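Local coordinates for periplasmic protein (Legionella pneumophila subsp. pneumophila, PDB 4FGQ), which acts as a calcium-dependent periplasmic protease, probably a cysteine protease of the bacterial transglutaminase-like family, at residues D105-T110 and L124-T129; I109-S114 and P155-N160. All coordinates share one frame; numbering follows the deposited sequence.

Contact 1: D105-T110 and L124-T129; sequences DQLRIT and LSFYPT
T110 and S125 hold their hydroxyls in matching positions, each oxygen anti to its own carbonyl carbon and beside its backbone N (chi1 -59° and -66°), which brings OG1 of T110 to 2.8 Å from OG of S125. The proton could come from either side, and small hydroxyl side chains suit this buried spot because each can give and accept. A water carries the network on from T110 OG1 to the hydroxyl of Y127, and a second water joins that hydroxyl to NH1 of R108. The extended R108 chain crosses the Y127 side chain at about a right angle, its CD 4.0 Å from CE1 of the ring; the guanidinium has at most a weak cation-pi attraction to Y127, and R108 also makes a cation-pi contact with W165.

The backbones of R108 and S125 exchange two hydrogen bonds as a hydrogen-bonded pair. Beyond the strand, N of Y127 gives a nearly straight bond to O of Q106, 2.7 Å long. The Q106 chain runs out extended beside F126, its amide turned so that NE2 donates to O of Y127 at 3.1 Å, close to the amide plane. The same NE2 sits 3.4 Å from CE1 of F126. Glutamine suits this open end of the pairing, away from the hairpin turn, being long enough to lie along the ring and still offer an N-H.

L107, I109, L124 and F126 share the opposite face. CD2 of L107 meets the F126 ring at its edge, 4.0 Å from CD1, while CD1 of L124 touches CG1 of I109. Their hydrocarbon suits a face buried against helix 86-100, where L107 and L124 both meet L97. The arrangement is an antiparallel beta hairpin, 107-114 with 119-126, inside a sheet backed by a helix, consistent with the papain-like fold of clan CA.

Contact 2: I109-S114 and P155-N160; sequences ITYAAS and PVYSFN
I109 and F159 pair through two backbone hydrogen bonds, I109 N to F159 O and F159 N to I109 O, in an antiparallel hydrogen-bonded pair. The next such pair begins regularly, with N of Y111 donating to O of Y157 at 2.8 Å. Its return is doubled: O of Y111 accepts from N of V156 at 2.7 Å and, more loosely, from N of Y157 at 3.3 Å. V156 and Y157 thus face one residue, which is a classic beta bulge, and V156 takes the helix-like backbone angles expected of its first position. Past it the register shifts by one, and A112 lies against P155. Proline fits there because its missing N-H is not called on in this non-hydrogen-bonded pair.

Ring contacts dominate among the side chains of I109, Y111, Y157 and F159, which lie on one face. Both Y157 and F159 put CG between the backbone N and the carbonyl carbon (chi1 72° and 63°), the crowded position, which swings their rings across toward the neighbouring strand. There a flat ring offers a broad face: CB of Y111 lies over that of Y157, a CH-pi contact 3.7 Å from the ring centre. The two tyrosine rings are nearly parallel, with planes 17° apart, but so far slid that they barely overlap. CB of I109 similarly lies over the F159 ring, 3.9 Å from its centre, and the branched side chain also brings CG2 to 3.4 Å from CZ of F159. W185 meets F159 edge-to-face.

Apolar contacts of V156 and P155 follow. CB of V156 touches the edge of the Y111 ring at CD2, 3.7 Å away, and on the other face CG2 of T110 reaches CB of P155, 4.0 Å away.

Contacts 1 and 2 lie on the two sides of strand 107-114, whose I109 and T110 serve both: 124-129 pairs along one edge and 155-160 along the other, with centres about 10 Å apart. They also meet directly. O of L107 probably accepts a hydrogen bond from ND2 of N160, 3.0 Å away, and CD of R108 packs 3.5 Å from OG of S158. The calcium site known for this protein, with no ion bound to this chain in the model, lies close by. Side chain to side chain, its ligand E87 is about 6 Å from I109 and about 4 Å from Y111, placing contact 2 nearer this ligand.

Contact 1: D105-T110 and L124-T129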
loop_
_atom_site.group_PDB
_atom_site.type_symbol
_atom_site.label_atom_id
_atom_site.label_comp_id
_atom_site.label_asym_id
_atom_site.label_seq_id
_atom_site.Cartn_x
_atom_site.Cartn_y
_atom_site.Cartn_z
ATOM N N ASP A 105 -4.542 11.008 6.521
ATOM C CA ASP A 105 -5.438 10.603 7.607
ATOM C C ASP A 105 -6.648 9.785 7.139
ATOM O O ASP A 105 -7.305 9.128 7.948
ATOM C CB ASP A 105 -5.839 11.764 8.546
ATOM C CG ASP A 105 -6.597 12.875 7.843
ATOM O OD1 ASP A 105 -6.978 13.842 8.535
ATOM O OD2 ASP A 105 -6.809 12.807 6.614
ATOM N N GLN A 106 -6.918 9.780 5.837
ATOM C CA GLN A 106 -8.000 8.943 5.312
ATOM C C GLN A 106 -7.540 7.551 4.922
ATOM O O GLN A 106 -8.333 6.754 4.425
ATOM C CB GLN A 106 -8.634 9.595 4.084
ATOM C CG GLN A 106 -9.301 10.906 4.407
ATOM C CD GLN A 106 -10.040 11.485 3.216
ATOM O OE1 GLN A 106 -9.695 12.564 2.718
ATOM N NE2 GLN A 106 -11.064 10.770 2.750
ATOM N N LEU A 107 -6.258 7.274 5.105
ATOM C CA LEU A 107 -5.699 6.005 4.659
ATOM C C LEU A 107 -5.076 5.257 5.815
ATOM O O LEU A 107 -4.248 5.801 6.544
ATOM C CB LEU A 107 -4.634 6.246 3.586
ATOM C CG LEU A 107 -5.139 6.871 2.283
ATOM C CD1 LEU A 107 -3.971 7.375 1.466
ATOM C CD2 LEU A 107 -5.925 5.836 1.490
ATOM N N ARG A 108 -5.473 4.001 5.992
ATOM C CA ARG A 108 -4.856 3.179 7.025
ATOM C C ARG A 108 -4.540 1.819 6.476
ATOM O O ARG A 108 -5.437 1.112 6.017
ATOM C CB ARG A 108 -5.773 3.054 8.244
ATOM C CG ARG A 108 -5.973 4.367 8.973
ATOM C CD ARG A 108 -6.773 4.213 10.236
ATOM N NE ARG A 108 -7.072 5.523 10.817
ATOM C CZ ARG A 108 -7.854 5.714 11.879
ATOM N NH1 ARG A 108 -8.421 4.680 12.483
ATOM N NH2 ARG A 108 -8.072 6.943 12.325
ATOM N N ILE A 109 -3.257 1.467 6.493
ATOM C CA ILE A 109 -2.840 0.132 6.113
ATOM C C ILE A 109 -3.379 -0.809 7.185
ATOM O O ILE A 109 -3.179 -0.576 8.383
ATOM C CB ILE A 109 -1.312 0.045 6.033
ATOM C CG1 ILE A 109 -0.776 1.055 5.003
ATOM C CG2 ILE A 109 -0.872 -1.379 5.695
ATOM C CD1 ILE A 109 0.745 1.320 5.120
ATOM N N THR A 110 -4.073 -1.872 6.773
ATOM C CA THR A 110 -4.842 -2.673 7.724
ATOM C C THR A 110 -4.422 -4.131 7.731
ATOM O O THR A 110 -4.459 -4.794 6.699
ATOM C CB THR A 110 -6.343 -2.629 7.396
ATOM O OG1 THR A 110 -6.789 -1.271 7.438
ATOM C CG2 THR A 110 -7.153 -3.438 8.409
ATOM N N LEU A 124 -5.249 -2.114 2.168
ATOM C CA LEU A 124 -5.243 -0.680 2.450
ATOM C C LEU A 124 -6.688 -0.234 2.601
ATOM O O LEU A 124 -7.503 -0.490 1.723
ATOM C CB LEU A 124 -4.570 0.093 1.312
ATOM C CG LEU A 124 -4.603 1.623 1.434
ATOM C CD1 LEU A 124 -3.989 2.045 2.748
ATOM C CD2 LEU A 124 -3.825 2.224 0.268
ATOM N N SER A 125 -7.011 0.391 3.733
ATOM C CA SER A 125 -8.365 0.878 3.972
ATOM C C SER A 125 -8.454 2.379 3.736
ATOM O O SER A 125 -7.627 3.144 4.233
ATOM C CB SER A 125 -8.788 0.579 5.419
ATOM O OG SER A 125 -8.898 -0.822 5.640
ATOM N N PHE A 126 -9.456 2.801 2.977
ATOM C CA PHE A 126 -9.679 4.224 2.731
ATOM C C PHE A 126 -10.933 4.637 3.471
ATOM O O PHE A 126 -11.982 4.017 3.297
ATOM C CB PHE A 126 -9.855 4.479 1.230
ATOM C CG PHE A 126 -10.453 5.823 0.916
ATOM C CD1 PHE A 126 -9.667 6.964 0.917
ATOM C CD2 PHE A 126 -11.813 5.949 0.636
ATOM C CE1 PHE A 126 -10.221 8.206 0.642
ATOM C CE2 PHE A 126 -12.366 7.185 0.353
ATOM C CZ PHE A 126 -11.574 8.316 0.360
ATOM N N TYR A 127 -10.832 5.673 4.301
ATOM C CA TYR A 127 -11.963 6.131 5.078
ATOM C C TYR A 127 -12.476 7.457 4.527
ATOM O O TYR A 127 -11.781 8.473 4.641
ATOM C CB TYR A 127 -11.538 6.341 6.536
ATOM C CG TYR A 127 -11.275 5.061 7.301
ATOM C CD1 TYR A 127 -10.090 4.361 7.139
ATOM C CD2 TYR A 127 -12.215 4.566 8.189
ATOM C CE1 TYR A 127 -9.848 3.191 7.852
ATOM C CE2 TYR A 127 -11.982 3.395 8.898
ATOM C CZ TYR A 127 -10.802 2.722 8.722
ATOM O OH TYR A 127 -10.581 1.565 9.437
ATOM N N PRO A 128 -13.691 7.465 3.942
ATOM C CA PRO A 128 -14.311 8.723 3.497
ATOM C C PRO A 128 -14.370 9.769 4.616
ATOM O O PRO A 128 -14.119 10.946 4.362
ATOM C CB PRO A 128 -15.729 8.296 3.106
ATOM C CG PRO A 128 -15.581 6.869 2.702
ATOM C CD PRO A 128 -14.531 6.294 3.630
ATOM N N THR A 129 -14.722 9.325 5.823
ATOM C CA THR A 129 -14.571 10.073 7.072
ATOM C C THR A 129 -14.141 9.045 8.115
ATOM O O THR A 129 -14.262 7.845 7.871
ATOM C CB THR A 129 -15.875 10.756 7.538
ATOM O OG1 THR A 129 -16.778 9.772 8.061
ATOM C CG2 THR A 129 -16.525 11.563 6.406
HETATM O O HOH W 1 -8.798 1.893 11.791
HETATM O O HOH W 2 -8.776 -0.389 9.180
#

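Contact 2: I109-S114 and P155-N160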
loop_
_atom_site.group_PDB
_atom_site.type_symbol
_atom_site.label_atom_id
_atom_site.label_comp_id
_atom_site.label_asym_id
_atom_site.label_seq_id
_atom_site.Cartn_x
_atom_site.Cartn_y
_atom_site.Cartn_z
ATOM N N ILE A 109 -3.257 1.467 6.493
ATOM C CA ILE A 109 -2.840 0.132 6.113
ATOM C C ILE A 109 -3.379 -0.809 7.185
ATOM O O ILE A 109 -3.179 -0.576 8.383
ATOM C CB ILE A 109 -1.312 0.045 6.033
ATOM C CG1 ILE A 109 -0.776 1.055 5.003
ATOM C CG2 ILE A 109 -0.872 -1.379 5.695
ATOM C CD1 ILE A 109 0.745 1.320 5.120
ATOM N N THR A 110 -4.073 -1.872 6.773
ATOM C CA THR A 110 -4.842 -2.673 7.724
ATOM C C THR A 110 -4.422 -4.131 7.731
ATOM O O THR A 110 -4.459 -4.794 6.699
ATOM C CB THR A 110 -6.343 -2.629 7.396
ATOM O OG1 THR A 110 -6.789 -1.271 7.438
ATOM C CG2 THR A 110 -7.153 -3.438 8.409
ATOM N N TYR A 111 -4.067 -4.620 8.911
ATOM C CA TYR A 111 -3.721 -6.023 9.107
ATOM C C TYR A 111 -4.990 -6.722 9.565
ATOM O O TYR A 111 -5.578 -6.361 10.593
ATOM C CB TYR A 111 -2.636 -6.103 10.167
ATOM C CG TYR A 111 -2.119 -7.480 10.543
ATOM C CD1 TYR A 111 -0.911 -7.935 10.052
ATOM C CD2 TYR A 111 -2.793 -8.270 11.453
ATOM C CE1 TYR A 111 -0.406 -9.169 10.428
ATOM C CE2 TYR A 111 -2.299 -9.497 11.833
ATOM C CZ TYR A 111 -1.109 -9.941 11.314
ATOM O OH TYR A 111 -0.610 -11.170 11.697
ATOM N N ALA A 112 -5.419 -7.716 8.795
ATOM C CA ALA A 112 -6.675 -8.394 9.062
ATOM C C ALA A 112 -6.470 -9.906 9.097
ATOM O O ALA A 112 -5.539 -10.433 8.493
ATOM C CB ALA A 112 -7.714 -8.025 8.001
ATOM N N ALA A 113 -7.344 -10.597 9.811
ATOM C CA ALA A 113 -7.390 -12.050 9.720
ATOM C C ALA A 113 -8.273 -12.381 8.511
ATOM O O ALA A 113 -9.389 -11.866 8.402
ATOM C CB ALA A 113 -7.992 -12.632 10.984
ATOM N N SER A 114 -7.790 -13.203 7.583
ATOM C CA SER A 114 -8.672 -13.687 6.524
ATOM C C SER A 114 -9.369 -14.942 7.022
ATOM O O SER A 114 -8.721 -15.961 7.302
ATOM C CB SER A 114 -7.915 -13.985 5.229
ATOM O OG SER A 114 -8.763 -14.709 4.355
ATOM N N PRO A 155 -10.439 -7.112 10.695
ATOM C CA PRO A 155 -9.299 -6.266 11.066
ATOM C C PRO A 155 -8.761 -6.556 12.475
ATOM O O PRO A 155 -9.522 -6.816 13.414
ATOM C CB PRO A 155 -9.889 -4.855 11.012
ATOM C CG PRO A 155 -10.999 -4.960 10.009
ATOM C CD PRO A 155 -11.608 -6.315 10.281
ATOM N N VAL A 156 -7.440 -6.497 12.599
ATOM C CA VAL A 156 -6.746 -6.648 13.869
ATOM C C VAL A 156 -6.132 -5.315 14.296
ATOM O O VAL A 156 -6.329 -4.873 15.430
ATOM C CB VAL A 156 -5.679 -7.748 13.768
ATOM C CG1 VAL A 156 -4.918 -7.902 15.082
ATOM C CG2 VAL A 156 -6.347 -9.061 13.400
ATOM N N TYR A 157 -5.385 -4.684 13.399
ATOM C CA TYR A 157 -4.866 -3.342 13.668
ATOM C C TYR A 157 -4.672 -2.603 12.365
ATOM O O TYR A 157 -4.686 -3.207 11.299
ATOM C CB TYR A 157 -3.548 -3.386 14.465
ATOM C CG TYR A 157 -2.328 -3.861 13.696
ATOM C CD1 TYR A 157 -1.531 -2.963 13.000
ATOM C CD2 TYR A 157 -1.950 -5.200 13.703
ATOM C CE1 TYR A 157 -0.410 -3.386 12.308
ATOM C CE2 TYR A 157 -0.823 -5.630 13.018
ATOM C CZ TYR A 157 -0.062 -4.719 12.323
ATOM O OH TYR A 157 1.057 -5.131 11.634
ATOM N N SER A 158 -4.518 -1.285 12.443
ATOM C CA SER A 158 -4.250 -0.497 11.254
ATOM C C SER A 158 -3.243 0.599 11.593
ATOM O O SER A 158 -3.026 0.915 12.763
ATOM C CB SER A 158 -5.541 0.089 10.669
ATOM O OG SER A 158 -6.147 0.987 11.577
ATOM N N PHE A 159 -2.605 1.156 10.576
ATOM C CA PHE A 159 -1.569 2.151 10.816
ATOM C C PHE A 159 -1.317 3.003 9.581
ATOM O O PHE A 159 -1.695 2.642 8.464
ATOM C CB PHE A 159 -0.269 1.459 11.241
ATOM C CG PHE A 159 0.303 0.555 10.198
ATOM C CD1 PHE A 159 1.317 0.998 9.363
ATOM C CD2 PHE A 159 -0.178 -0.742 10.041
ATOM C CE1 PHE A 159 1.851 0.162 8.392
ATOM C CE2 PHE A 159 0.353 -1.584 9.067
ATOM C CZ PHE A 159 1.364 -1.130 8.249
ATOM N N ASN A 160 -0.682 4.152 9.789
ATOM C CA ASN A 160 -0.132 4.927 8.682
ATOM C C ASN A 160 1.130 5.645 9.157
ATOM O O ASN A 160 1.661 5.315 10.216
ATOM C CB ASN A 160 -1.171 5.893 8.083
ATOM C CG ASN A 160 -1.801 6.801 9.121
ATOM O OD1 ASN A 160 -1.203 7.086 10.158
ATOM N ND2 ASN A 160 -3.024 7.265 8.844
#